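Local structure of uncharacterized bacterial lipoprotein (Bacteroides thetaiotaomicron VPI-5482, 3GF6) at residues I6-V10 with D132-A136. The protein is of unknown function but is a Bacteroides lipoprotein of the DUF3845 family with an all-beta fold. Residues are numbered along the deposited sequence.
Sequences IYYPV and DYVYA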
ATOM      1  N   ILE A   6      11.466 -17.020   3.642  1.00 15.87           N
ATOM      2  CA  ILE A   6      10.174 -16.552   4.156  1.00 14.30           C
ATOM      3  C   ILE A   6       9.599 -15.682   3.054  1.00 13.68           C
ATOM      4  O   ILE A   6      10.158 -14.638   2.725  1.00 14.95           O
ATOM      5  CB  ILE A   6      10.354 -15.743   5.430  1.00 13.84           C
ATOM      6  CG1 ILE A   6      10.966 -16.607   6.547  1.00 15.31           C
ATOM      7  CG2 ILE A   6       9.020 -15.099   5.891  1.00 14.80           C
ATOM      8  CD1 ILE A   6      11.122 -15.857   7.828  1.00 19.51           C
ATOM      9  N   TYR A   7       8.512 -16.136   2.451  1.00 13.83           N
ATOM     10  CA  TYR A   7       8.076 -15.630   1.156  1.00 11.98           C
ATOM     11  C   TYR A   7       6.582 -15.525   1.215  1.00 13.50           C
ATOM     12  O   TYR A   7       5.941 -16.506   1.558  1.00 12.53           O
ATOM     13  CB  TYR A   7       8.512 -16.588   0.050  1.00 14.82           C
ATOM     14  CG  TYR A   7       8.039 -16.321  -1.364  1.00 13.33           C
ATOM     15  CD1 TYR A   7       8.224 -15.066  -1.997  1.00 11.99           C
ATOM     16  CD2 TYR A   7       7.430 -17.325  -2.101  1.00 16.59           C
ATOM     17  CE1 TYR A   7       7.808 -14.872  -3.316  1.00 15.51           C
ATOM     18  CE2 TYR A   7       7.009 -17.132  -3.397  1.00 15.71           C
ATOM     19  CZ  TYR A   7       7.200 -15.911  -4.015  1.00 18.90           C
ATOM     20  OH  TYR A   7       6.755 -15.756  -5.322  1.00 15.15           O
ATOM     21  N   TYR A   8       6.063 -14.329   0.906  1.00 12.80           N
ATOM     22  CA  TYR A   8       4.673 -13.963   1.121  1.00 10.50           C
ATOM     23  C   TYR A   8       3.934 -13.483  -0.160  1.00 12.86           C
ATOM     24  O   TYR A   8       3.456 -12.343  -0.220  1.00 13.55           O
ATOM     25  CB  TYR A   8       4.630 -12.849   2.144  1.00 12.15           C
ATOM     26  CG  TYR A   8       5.122 -13.172   3.551  1.00 12.73           C
ATOM     27  CD1 TYR A   8       4.632 -14.262   4.266  1.00 16.02           C
ATOM     28  CD2 TYR A   8       6.002 -12.325   4.189  1.00 14.16           C
ATOM     29  CE1 TYR A   8       5.041 -14.518   5.605  1.00 14.50           C
ATOM     30  CE2 TYR A   8       6.432 -12.570   5.506  1.00 11.97           C
ATOM     31  CZ  TYR A   8       5.919 -13.643   6.222  1.00 11.22           C
ATOM     32  OH  TYR A   8       6.341 -13.859   7.528  1.00 15.49           O
ATOM     33  N   PRO A   9       3.820 -14.358  -1.182  1.00 13.04           N
ATOM     34  CA  PRO A   9       3.179 -13.957  -2.438  1.00 14.34           C
ATOM     35  C   PRO A   9       1.656 -13.808  -2.342  1.00 12.58           C
ATOM     36  O   PRO A   9       0.988 -14.588  -1.659  1.00 13.13           O
ATOM     37  CB  PRO A   9       3.539 -15.096  -3.403  1.00 16.16           C
ATOM     38  CG  PRO A   9       3.623 -16.322  -2.524  1.00 14.71           C
ATOM     39  CD  PRO A   9       4.213 -15.769  -1.188  1.00 16.91           C
ATOM     40  N   VAL A  10       1.130 -12.845  -3.078  1.00 12.59           N
ATOM     41  CA  VAL A  10      -0.301 -12.694  -3.268  1.00 11.61           C
ATOM     42  C   VAL A  10      -0.490 -12.500  -4.735  1.00 15.03           C
ATOM     43  O   VAL A  10       0.165 -11.633  -5.336  1.00 12.97           O
ATOM     44  CB  VAL A  10      -0.865 -11.530  -2.477  1.00 10.59           C
ATOM     45  CG1 VAL A  10      -2.353 -11.245  -2.852  1.00 12.32           C
ATOM     46  CG2 VAL A  10      -0.682 -11.797  -0.969  1.00 14.96           C
ATOM     47  N   ASP A 132       7.192 -10.330  -9.835  1.00 13.25           N
ATOM     48  CA  ASP A 132       6.733 -11.633  -9.315  1.00 11.38           C
ATOM     49  C   ASP A 132       5.349 -11.505  -8.689  1.00 12.32           C
ATOM     50  O   ASP A 132       4.440 -12.245  -9.007  1.00 11.83           O
ATOM     51  CB  ASP A 132       7.738 -12.157  -8.272  1.00 11.88           C
ATOM     52  CG  ASP A 132       7.322 -13.483  -7.642  1.00 15.08           C
ATOM     53  OD1 ASP A 132       6.883 -14.393  -8.377  1.00 19.32           O
ATOM     54  OD2 ASP A 132       7.382 -13.609  -6.409  1.00 16.66           O
ATOM     55  N   TYR A 133       5.205 -10.563  -7.772  1.00 13.71           N
ATOM     56  CA  TYR A 133       3.887 -10.223  -7.242  1.00 11.54           C
ATOM     57  C   TYR A 133       3.841  -8.760  -6.853  1.00 12.64           C
ATOM     58  O   TYR A 133       4.884  -8.136  -6.605  1.00 11.69           O
ATOM     59  CB  TYR A 133       3.504 -11.142  -6.073  1.00 11.32           C
ATOM     60  CG  TYR A 133       4.193 -10.860  -4.731  1.00 10.22           C
ATOM     61  CD1 TYR A 133       3.770  -9.816  -3.907  1.00 10.55           C
ATOM     62  CD2 TYR A 133       5.190 -11.689  -4.260  1.00 11.49           C
ATOM     63  CE1 TYR A 133       4.425  -9.552  -2.708  1.00 11.81           C
ATOM     64  CE2 TYR A 133       5.806 -11.475  -3.030  1.00 12.29           C
ATOM     65  CZ  TYR A 133       5.430 -10.398  -2.263  1.00 10.07           C
ATOM     66  OH  TYR A 133       6.014 -10.189  -1.021  1.00 12.23           O
ATOM     67  N   VAL A 134       2.633  -8.216  -6.821  1.00 11.39           N
ATOM     68  CA  VAL A 134       2.378  -6.857  -6.353  1.00 11.27           C
ATOM     69  C   VAL A 134       0.943  -6.790  -5.850  1.00 10.63           C
ATOM     70  O   VAL A 134       0.020  -7.242  -6.535  1.00 11.56           O
ATOM     71  CB  VAL A 134       2.634  -5.768  -7.434  1.00  9.89           C
ATOM     72  CG1 VAL A 134       1.931  -6.073  -8.786  1.00 13.27           C
ATOM     73  CG2 VAL A 134       2.211  -4.381  -6.937  1.00 11.66           C
ATOM     74  N   TYR A 135       0.753  -6.227  -4.676  1.00 11.12           N
ATOM     75  CA  TYR A 135      -0.587  -5.977  -4.177  1.00 12.65           C
ATOM     76  C   TYR A 135      -0.690  -4.770  -3.263  1.00 11.23           C
ATOM     77  O   TYR A 135       0.281  -4.428  -2.588  1.00 10.44           O
ATOM     78  CB  TYR A 135      -1.144  -7.191  -3.469  1.00 10.19           C
ATOM     79  CG  TYR A 135      -0.524  -7.636  -2.163  1.00 11.65           C
ATOM     80  CD1 TYR A 135       0.643  -8.391  -2.132  1.00 12.65           C
ATOM     81  CD2 TYR A 135      -1.142  -7.364  -0.967  1.00 12.10           C
ATOM     82  CE1 TYR A 135       1.137  -8.880  -0.919  1.00  9.94           C
ATOM     83  CE2 TYR A 135      -0.633  -7.820   0.246  1.00 10.81           C
ATOM     84  CZ  TYR A 135       0.503  -8.570   0.254  1.00 12.34           C
ATOM     85  OH  TYR A 135       0.931  -9.071   1.428  1.00 11.50           O
ATOM     86  N   ALA A 136      -1.883  -4.148  -3.257  1.00 10.84           N
ATOM     87  CA  ALA A 136      -2.232  -3.017  -2.383  1.00 10.06           C
ATOM     88  C   ALA A 136      -3.081  -3.538  -1.239  1.00 11.99           C
ATOM     89  O   ALA A 136      -3.953  -4.400  -1.437  1.00 13.05           O
ATOM     90  CB  ALA A 136      -2.961  -1.877  -3.157  1.00 12.91           C
TER
HETATM   91  O   HOH W   1       7.534 -11.967   0.226  1.00 11.55           O
HETATM   92  O   HOH W   2       3.395  -9.927   1.014  1.00 14.18           O
HETATM   93  O   HOH W   3       0.524 -10.088  -7.675  1.00 12.16           O
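In this all-beta fold of two antiparallel sheets, the irregular N-terminal segment 6-10 runs over the outer face of strand 129-139, the CA 7-10 and CA 132-135 directions 58° apart, without direct backbone pairing. At a classic beta bulge Asp-132 and Tyr-133 both face Asn-195 of strand 187-198, and both point toward the segment; from there Val-134 points away and Tyr-135 toward again. Both tyrosines adopt the p rotamer and offer ring faces as seats for CH-pi contacts: Pro-9 CA lies 3.9 Å from the Tyr-133 ring centroid, and Val-10 CG2 lies 3.8 Å from that of Tyr-135. Tyr-8, in m, leaves sideways; its ring meets that of Tyr-145 and its OH hydrogen-bonds Asn-93 OD1. Waters fill the gaps: one joins Tyr-8 N to Tyr-133 OH, a second Tyr-8 O to Tyr-135 OH, and a third Val-10 O to Val-134 N. Tyr-7, in t, extends past the edge of the Tyr-133 ring, so that its OH donates a very short 2.5 Å hydrogen bond to Asp-132 OD2, an oxygen also held by Asn-195 ND2.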